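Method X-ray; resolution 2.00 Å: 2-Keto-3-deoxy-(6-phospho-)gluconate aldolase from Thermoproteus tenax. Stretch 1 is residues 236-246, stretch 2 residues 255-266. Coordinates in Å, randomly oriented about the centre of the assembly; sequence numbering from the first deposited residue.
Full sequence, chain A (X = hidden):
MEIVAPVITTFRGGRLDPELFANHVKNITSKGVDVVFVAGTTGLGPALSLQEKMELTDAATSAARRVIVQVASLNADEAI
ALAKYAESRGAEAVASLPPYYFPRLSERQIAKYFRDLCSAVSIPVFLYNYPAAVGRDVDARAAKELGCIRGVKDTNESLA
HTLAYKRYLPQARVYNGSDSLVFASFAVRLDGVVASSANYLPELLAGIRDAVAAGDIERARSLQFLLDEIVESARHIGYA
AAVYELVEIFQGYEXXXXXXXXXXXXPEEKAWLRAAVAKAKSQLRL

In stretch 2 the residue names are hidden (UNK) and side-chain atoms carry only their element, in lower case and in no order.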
# COMPACT_ATOMS: atom_id res chain seq x y z
N HIS A 236 -3.86 -21.02 2.61
CA HIS A 236 -5.29 -20.97 2.76
C HIS A 236 -5.73 -21.20 4.22
O HIS A 236 -6.68 -20.57 4.68
CB HIS A 236 -5.97 -21.90 1.71
CG HIS A 236 -7.44 -21.68 1.59
ND1 HIS A 236 -8.37 -22.68 1.81
CD2 HIS A 236 -8.15 -20.55 1.32
CE1 HIS A 236 -9.59 -22.18 1.68
NE2 HIS A 236 -9.48 -20.89 1.39
N ILE A 237 -5.03 -22.07 4.97
CA ILE A 237 -5.42 -22.34 6.38
C ILE A 237 -4.57 -21.71 7.47
O ILE A 237 -4.77 -22.00 8.65
CB ILE A 237 -5.46 -23.84 6.71
CG1 ILE A 237 -4.15 -24.50 6.26
CG2 ILE A 237 -6.73 -24.52 6.18
CD1 ILE A 237 -4.09 -25.89 6.65
N GLY A 238 -3.61 -20.87 7.10
CA GLY A 238 -2.73 -20.27 8.10
C GLY A 238 -1.34 -20.86 7.89
O GLY A 238 -1.00 -21.90 8.46
N TYR A 239 -0.54 -20.18 7.07
CA TYR A 239 0.71 -20.76 6.59
C TYR A 239 1.64 -21.17 7.73
O TYR A 239 2.18 -22.27 7.72
CB TYR A 239 1.45 -19.79 5.66
CG TYR A 239 2.62 -20.50 5.04
CD1 TYR A 239 2.41 -21.49 4.09
CD2 TYR A 239 3.94 -20.23 5.45
CE1 TYR A 239 3.46 -22.19 3.53
CE2 TYR A 239 5.01 -20.92 4.89
CZ TYR A 239 4.75 -21.90 3.93
OH TYR A 239 5.77 -22.62 3.37
N ALA A 240 1.82 -20.29 8.71
CA ALA A 240 2.85 -20.50 9.77
C ALA A 240 2.56 -21.77 10.57
O ALA A 240 3.45 -22.59 10.81
CB ALA A 240 2.93 -19.26 10.69
N ALA A 241 1.28 -21.99 10.90
CA ALA A 241 0.86 -23.27 11.52
C ALA A 241 0.92 -24.47 10.57
O ALA A 241 1.26 -25.60 10.96
CB ALA A 241 -0.53 -23.14 12.13
N ALA A 242 0.58 -24.24 9.30
CA ALA A 242 0.56 -25.32 8.32
C ALA A 242 1.95 -25.92 8.03
O ALA A 242 2.07 -27.11 7.73
CB ALA A 242 -0.13 -24.83 6.96
N VAL A 243 3.01 -25.11 8.17
CA VAL A 243 4.37 -25.58 7.90
C VAL A 243 4.65 -26.86 8.70
O VAL A 243 5.27 -27.81 8.18
CB VAL A 243 5.44 -24.46 8.22
CG1 VAL A 243 6.88 -25.02 8.21
CG2 VAL A 243 5.34 -23.29 7.26
N TYR A 244 4.19 -26.89 9.95
CA TYR A 244 4.41 -28.04 10.85
C TYR A 244 3.71 -29.29 10.33
O TYR A 244 4.29 -30.39 10.32
CB TYR A 244 3.81 -27.74 12.22
CG TYR A 244 4.52 -26.70 13.03
CD1 TYR A 244 5.41 -27.07 14.08
CD2 TYR A 244 4.30 -25.32 12.80
CE1 TYR A 244 6.06 -26.08 14.85
CE2 TYR A 244 4.95 -24.33 13.55
CZ TYR A 244 5.81 -24.74 14.60
OH TYR A 244 6.45 -23.75 15.36
N GLU A 245 2.46 -29.12 9.87
CA GLU A 245 1.73 -30.26 9.31
C GLU A 245 2.35 -30.73 7.99
O GLU A 245 2.41 -31.95 7.73
CB GLU A 245 0.22 -29.96 9.19
CG GLU A 245 -0.63 -31.12 8.62
CD GLU A 245 -0.66 -32.34 9.55
OE1 GLU A 245 -0.32 -32.20 10.73
OE2 GLU A 245 -1.00 -33.44 9.08
N LEU A 246 2.83 -29.79 7.17
CA LEU A 246 3.55 -30.14 5.94
C LEU A 246 4.80 -30.99 6.23
O LEU A 246 5.11 -31.94 5.50
CB LEU A 246 3.90 -28.90 5.12
CG LEU A 246 2.70 -28.12 4.54
CD1 LEU A 246 3.18 -26.86 3.85
CD2 LEU A 246 1.88 -29.01 3.56
N UNK A 255 6.27 -33.19 14.20
CA UNK A 255 6.99 -31.93 14.02
C UNK A 255 6.71 -30.95 15.16
O UNK A 255 7.16 -29.82 15.11
c UNK A 255 6.58 -31.27 12.69
N UNK A 256 5.91 -31.37 16.15
CA UNK A 256 5.49 -30.45 17.21
C UNK A 256 4.49 -29.43 16.69
O UNK A 256 3.83 -29.66 15.67
N UNK A 257 4.44 -28.27 17.36
CA UNK A 257 3.35 -27.30 17.22
C UNK A 257 3.91 -25.91 17.40
O UNK A 257 4.94 -25.74 18.07
o UNK A 257 0.78 -28.20 20.57
c UNK A 257 2.35 -27.46 18.37
c UNK A 257 0.50 -28.67 19.43
o UNK A 257 -0.63 -29.08 19.10
c UNK A 257 1.58 -28.71 18.38
N UNK A 258 3.22 -24.90 16.83
CA UNK A 258 3.52 -23.50 17.16
C UNK A 258 2.79 -23.14 18.47
O UNK A 258 2.32 -24.03 19.18
c UNK A 258 1.77 -23.59 15.51
c UNK A 258 2.95 -22.73 15.95
c UNK A 258 2.16 -25.03 15.79
N UNK A 259 2.75 -21.86 18.82
CA UNK A 259 2.09 -21.42 20.05
C UNK A 259 1.23 -20.18 19.77
O UNK A 259 1.65 -19.27 19.04
c UNK A 259 3.15 -21.12 21.14
n UNK A 259 6.33 -19.97 24.63
c UNK A 259 2.63 -20.52 22.46
c UNK A 259 5.98 -19.19 23.58
c UNK A 259 3.77 -20.29 23.50
n UNK A 259 4.77 -19.31 23.04
n UNK A 259 6.83 -18.28 23.09
N UNK A 260 0.04 -20.17 20.38
CA UNK A 260 -0.82 -18.97 20.48
C UNK A 260 -0.03 -17.69 20.39
O UNK A 260 0.80 -17.52 21.29
N UNK A 261 -0.64 -16.67 19.78
CA UNK A 261 -1.48 -16.40 18.59
C UNK A 261 -1.29 -17.24 17.32
O UNK A 261 -2.22 -17.31 16.53
c UNK A 261 -0.00 -14.58 18.82
c UNK A 261 0.13 -15.45 20.10
c UNK A 261 -1.36 -14.88 18.36
N UNK A 262 -0.13 -17.84 17.14
CA UNK A 262 0.04 -18.80 16.05
C UNK A 262 -0.46 -20.17 16.53
O UNK A 262 0.32 -21.08 16.79
c UNK A 262 2.07 -17.39 15.44
c UNK A 262 1.49 -18.84 15.56
c UNK A 262 1.57 -19.61 14.22
N UNK A 263 -1.77 -20.30 16.74
CA UNK A 263 -2.31 -21.55 17.26
C UNK A 263 -2.08 -22.70 16.29
O UNK A 263 -2.17 -22.51 15.08
c UNK A 263 -3.81 -21.44 17.56
c UNK A 263 -4.18 -19.60 20.88
o UNK A 263 -4.76 -17.38 21.37
c UNK A 263 -4.46 -19.08 18.15
c UNK A 263 -4.70 -18.07 19.09
c UNK A 263 -4.55 -18.36 20.46
c UNK A 263 -3.95 -20.60 19.95
c UNK A 263 -4.09 -20.35 18.56
N UNK A 264 -1.77 -23.90 16.83
CA UNK A 264 -1.68 -25.12 16.04
C UNK A 264 -2.94 -25.31 15.19
O UNK A 264 -4.04 -24.86 15.58
c UNK A 264 -0.92 -25.54 18.26
c UNK A 264 -1.59 -26.21 17.11
c UNK A 264 -1.50 -24.16 18.26
N UNK A 265 -2.78 -25.95 14.03
CA UNK A 265 -3.91 -26.35 13.20
C UNK A 265 -4.75 -27.33 13.98
O UNK A 265 -4.22 -28.17 14.73
c UNK A 265 -2.53 -27.16 9.60
c UNK A 265 -3.33 -24.94 10.56
c UNK A 265 -3.46 -27.08 11.93
c UNK A 265 -2.67 -26.30 10.87
N UNK A 266 -6.06 -27.24 13.79
CA UNK A 266 -6.97 -28.16 14.42
C UNK A 266 -7.10 -29.43 13.57
O UNK A 266 -6.54 -29.52 12.48
o UNK A 266 -9.14 -27.68 12.58
c UNK A 266 -9.19 -27.06 13.65
o UNK A 266 -9.96 -26.09 13.83
c UNK A 266 -8.31 -27.49 14.83
O HOH W 1 0.01 -26.59 13.34

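Position 255 carries a single side-chain carbon, directed toward the helix of stretch 1 and lying 3.4 Å from Tyr244 O. One carbon and nothing beyond it defines Ala255. Its backbone O lies at the edge of the Tyr244 ring, near the ring plane, and finds no polar partner in the model.

Position 256 has no side-chain atoms, and its phi of 71° is one that glycine adopts readily: this is Gly256. Its O approaches Tyr244 CD1 to 3.4 Å, so the chain passes close to the tyrosine with backbone alone.

At position 257 three carbons run out in an unbranched line, the third bearing two oxygens. This carboxylate at the end of a three-carbon chain is Glu257. Its CB points away from the helix, and the contact is made by the main chain, with Glu257 C 3.3 Å from Tyr244 CE1 over one face of the ring.

The three carbons of position 258 close a ring onto the backbone N, which identifies Pro258. It covers the same face of Tyr244: CD stands 3.7 Å from the centroid of the aromatic ring, only 13° off its normal, a CH-pi contact. Pro258 CG also reaches Ala241 CB at 4.1 Å.

Position 259 extends through three carbons and a nitrogen to a carbon holding two further nitrogens, a guanidinium group, and is therefore Arg259. Its CB points away from the helix, and the residue makes no contact with it; its terminal nitrogens are hydrogen-bonded elsewhere in the structure.

Position 260 again lacks side-chain atoms and is Gly260. Position 261 has three carbons closed onto its N, giving Pro261, preceded by a cis peptide bond. Neither touches stretch 1.

At position 262 one carbon carries two others, the beta-branched pattern of Val262. Its CG1 packs 3.8 Å from Ala240 CB.

Position 263 shows one carbon followed by a six-carbon ring bearing an oxygen, hence Tyr263. Its CB points away from the helix, while the backbone Tyr263 O lies 3.4 Å from Ala241 CB. An ideal CB on Gly260 would fall 2.8 Å from Tyr263 CE1, too close to be accommodated.

Position 264 is another three-carbon ring closed onto N, Pro264, with its CB directed away from the helix.

Position 265 has four carbons forked at the second, the signature of Leu265. Its CD1 meets Ile237 CD1 at 3.6 Å, and its CD2 lies 3.7 Å from Ala241 CB.

Position 266 has two carbons, the second with two oxygens: Asp266. It does not reach stretch 1, and its side chain caps a backbone N just past the stretch.

The contact joins a helix to an irregular segment without any direct hydrogen bond. Pro258 packs on the Tyr244 ring and against Ala241; Leu265 packs against Ile237, Ala241, Ala242 and Glu245. The chain passes close to Ala241, whose CA is 5.5 Å from Pro264 CA. One water supplies a polar link, donating to Ala241 O at 2.9 Å and accepting from Leu265 N at 2.9 Å.

Stretch 2 (255-266) AGEPRGPVYPLD
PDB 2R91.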